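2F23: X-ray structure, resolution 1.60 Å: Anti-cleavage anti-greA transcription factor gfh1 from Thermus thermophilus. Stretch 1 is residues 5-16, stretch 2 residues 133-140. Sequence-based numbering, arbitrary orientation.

Stretch 1 (5-16) VKLTKAGYERLM
Stretch 2, residues 133-140: RVGDVLSL

Two glycines, one from each stretch, let the backbones meet almost without side chains between them: the CA atoms of Leu7 and Gly135 lie 3.6 Å apart, and those of Gly11 and Asp136 4.5 Å. Gly135 occupies a type II turn running from Arg133 to Asp136, closed by Asp136 N to Arg133 O at 3.1 Å. Its phi/psi of 105/-19 calls for glycine by itself, and an ideal CB would also clash with Thr8 N and Leu7 C. At Gly11, helical at -63/-43, a CB would fall 2.2 Å from Gly135 O.

That carbonyl organizes the junction. Thr8 N donates to Gly135 O (3.0 Å, 162°), and Leu7 CA makes a CA-H...O contact with the same oxygen at 3.4 Å; in return, Gly135 CA approaches Lys6 O at 3.4 Å. Lys6 and Leu7 are extended (-110/135 and -137/147), and Thr8, at -88/172, leads into the helix beginning at Lys9.

The Thr8 side chain (p) couples this helix to the turn. Thr8 OG1 accepts from Gly11 N at 3.0 Å, capping the helix, and donates to Asp136 OD1 at 2.7 Å. Asp136 (m, chi2 -28°) points its CA-to-CB bond away, yet its carboxylate returns to the contact; OD2 accepts from Arg133 N at 2.8 Å, bracing the turn.

Beyond it, strand 137-140 runs at 63° to helix 9-16, with axes 8.2 Å apart at closest approach. Val137 (t, -120/125) points toward stretch 1 and packs its CG2 against Leu7 CD2 at 3.8 Å and its CG1 against Leu15 CD2 at 3.9 Å; both leucines are mt. Arg14 (m, t, p, chi4 -72°) points its CA-to-CB bond toward stretch 2, its CD 3.2 Å from Val137 O, while NH2 remains 4.1 Å from Ser139 OG.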

# COMPACT_ATOMS: atom_id res chain seq x y z
N VAL A 5 7.12 11.60 -6.13
CA VAL A 5 6.97 10.63 -5.05
C VAL A 5 7.90 10.93 -3.89
O VAL A 5 9.12 10.90 -4.04
CB VAL A 5 7.26 9.20 -5.54
CG1 VAL A 5 7.06 8.20 -4.41
CG2 VAL A 5 6.36 8.85 -6.72
N LYS A 6 7.31 11.21 -2.73
CA LYS A 6 8.09 11.50 -1.54
C LYS A 6 7.95 10.35 -0.56
O LYS A 6 6.85 9.84 -0.35
CB LYS A 6 7.59 12.79 -0.88
CG LYS A 6 7.79 14.04 -1.70
CD LYS A 6 7.18 15.25 -1.02
CE LYS A 6 5.70 15.41 -1.35
NZ LYS A 6 4.86 14.25 -0.94
N LEU A 7 9.08 9.92 0.02
CA LEU A 7 9.08 8.84 0.99
C LEU A 7 10.00 9.19 2.15
O LEU A 7 11.00 9.88 1.96
CB LEU A 7 9.60 7.54 0.36
CG LEU A 7 8.69 6.75 -0.58
CD1 LEU A 7 9.47 5.60 -1.20
CD2 LEU A 7 7.50 6.22 0.20
N THR A 8 9.66 8.73 3.34
CA THR A 8 10.54 8.94 4.48
C THR A 8 11.47 7.73 4.42
O THR A 8 11.25 6.81 3.63
CB THR A 8 9.78 8.88 5.82
OG1 THR A 8 9.03 7.67 5.89
CG2 THR A 8 8.84 10.07 5.97
N LYS A 9 12.51 7.72 5.25
CA LYS A 9 13.41 6.59 5.25
C LYS A 9 12.63 5.33 5.61
O LYS A 9 12.86 4.26 5.04
CB LYS A 9 14.55 6.82 6.25
CG LYS A 9 15.42 8.02 5.88
CD LYS A 9 16.59 8.20 6.84
CE LYS A 9 17.61 7.08 6.70
NZ LYS A 9 18.83 7.36 7.50
N ALA A 10 11.69 5.46 6.55
CA ALA A 10 10.88 4.32 6.97
C ALA A 10 9.97 3.85 5.84
O ALA A 10 9.82 2.65 5.62
CB ALA A 10 10.04 4.70 8.19
N GLY A 11 9.37 4.79 5.12
CA GLY A 11 8.48 4.43 4.03
C GLY A 11 9.22 3.69 2.94
O GLY A 11 8.71 2.70 2.39
N TYR A 12 10.42 4.16 2.61
CA TYR A 12 11.24 3.53 1.59
C TYR A 12 11.60 2.12 2.05
O TYR A 12 11.48 1.16 1.29
CB TYR A 12 12.52 4.34 1.36
CG TYR A 12 13.37 3.81 0.23
CD1 TYR A 12 13.25 4.34 -1.06
CD2 TYR A 12 14.30 2.79 0.44
CE1 TYR A 12 14.03 3.85 -2.11
CE2 TYR A 12 15.08 2.30 -0.59
CZ TYR A 12 14.94 2.83 -1.87
OH TYR A 12 15.72 2.34 -2.89
N GLU A 13 12.03 2.01 3.31
CA GLU A 13 12.40 0.72 3.88
C GLU A 13 11.26 -0.29 3.78
O GLU A 13 11.46 -1.43 3.36
CB GLU A 13 12.79 0.87 5.36
CG GLU A 13 13.15 -0.46 6.03
CD GLU A 13 13.54 -0.29 7.49
OE1 GLU A 13 14.24 0.69 7.81
OE2 GLU A 13 13.17 -1.15 8.31
N ARG A 14 10.06 0.13 4.16
CA ARG A 14 8.92 -0.76 4.11
C ARG A 14 8.64 -1.25 2.69
O ARG A 14 8.45 -2.44 2.48
CB ARG A 14 7.67 -0.08 4.67
CG ARG A 14 7.81 0.35 6.12
CD ARG A 14 6.48 0.80 6.71
NE ARG A 14 5.69 -0.31 7.23
CZ ARG A 14 5.08 -1.23 6.48
NH1 ARG A 14 5.15 -1.17 5.16
NH2 ARG A 14 4.39 -2.20 7.06
N LEU A 15 8.61 -0.33 1.74
CA LEU A 15 8.33 -0.71 0.36
C LEU A 15 9.42 -1.59 -0.24
O LEU A 15 9.12 -2.50 -1.02
CB LEU A 15 8.12 0.54 -0.50
CG LEU A 15 6.85 1.33 -0.16
CD1 LEU A 15 6.75 2.54 -1.06
CD2 LEU A 15 5.63 0.44 -0.33
N MET A 16 10.68 -1.33 0.10
CA MET A 16 11.77 -2.15 -0.44
C MET A 16 11.66 -3.56 0.12
O MET A 16 11.88 -4.54 -0.59
CB MET A 16 13.14 -1.57 -0.09
CG MET A 16 14.32 -2.40 -0.63
SD MET A 16 14.33 -2.58 -2.46
CE MET A 16 14.38 -0.88 -2.88
N ARG A 133 4.07 11.09 9.22
CA ARG A 133 4.33 12.23 8.35
C ARG A 133 4.25 11.89 6.87
O ARG A 133 4.13 10.73 6.49
CB ARG A 133 5.73 12.78 8.66
CG ARG A 133 5.89 13.27 10.08
CD ARG A 133 7.33 13.64 10.39
NE ARG A 133 7.48 14.12 11.76
CZ ARG A 133 7.27 15.38 12.14
NH1 ARG A 133 6.91 16.30 11.26
NH2 ARG A 133 7.43 15.71 13.42
N VAL A 134 4.31 12.93 6.03
CA VAL A 134 4.29 12.74 4.59
C VAL A 134 5.47 11.85 4.22
O VAL A 134 6.59 12.07 4.68
CB VAL A 134 4.41 14.10 3.86
CG1 VAL A 134 4.61 13.89 2.37
CG2 VAL A 134 3.15 14.92 4.11
N GLY A 135 5.21 10.83 3.41
CA GLY A 135 6.29 9.94 3.00
C GLY A 135 6.23 8.61 3.72
O GLY A 135 6.84 7.64 3.27
N ASP A 136 5.52 8.55 4.84
CA ASP A 136 5.41 7.29 5.57
C ASP A 136 4.47 6.35 4.82
O ASP A 136 3.58 6.79 4.09
CB ASP A 136 4.86 7.51 6.99
CG ASP A 136 5.91 8.02 7.96
OD1 ASP A 136 7.11 7.72 7.75
OD2 ASP A 136 5.55 8.69 8.94
N VAL A 137 4.69 5.05 4.99
CA VAL A 137 3.88 4.02 4.35
C VAL A 137 3.25 3.20 5.47
O VAL A 137 3.94 2.67 6.34
CB VAL A 137 4.76 3.14 3.44
CG1 VAL A 137 3.95 1.98 2.88
CG2 VAL A 137 5.31 3.99 2.31
N LEU A 138 1.92 3.10 5.43
CA LEU A 138 1.17 2.42 6.47
C LEU A 138 0.18 1.39 5.94
O LEU A 138 -0.34 1.53 4.84
CB LEU A 138 0.39 3.46 7.27
CG LEU A 138 1.17 4.71 7.67
CD1 LEU A 138 0.21 5.85 8.01
CD2 LEU A 138 2.07 4.38 8.85
N SER A 139 -0.07 0.36 6.74
CA SER A 139 -1.07 -0.65 6.40
C SER A 139 -2.26 -0.24 7.26
O SER A 139 -2.17 -0.21 8.49
CB SER A 139 -0.58 -2.05 6.77
OG SER A 139 0.48 -2.45 5.92
N LEU A 140 -3.38 0.09 6.62
CA LEU A 140 -4.55 0.55 7.35
C LEU A 140 -5.77 -0.35 7.22
O LEU A 140 -6.03 -0.92 6.15
CB LEU A 140 -4.92 1.96 6.91
CG LEU A 140 -3.81 3.01 7.02
CD1 LEU A 140 -4.29 4.32 6.42
CD2 LEU A 140 -3.43 3.20 8.48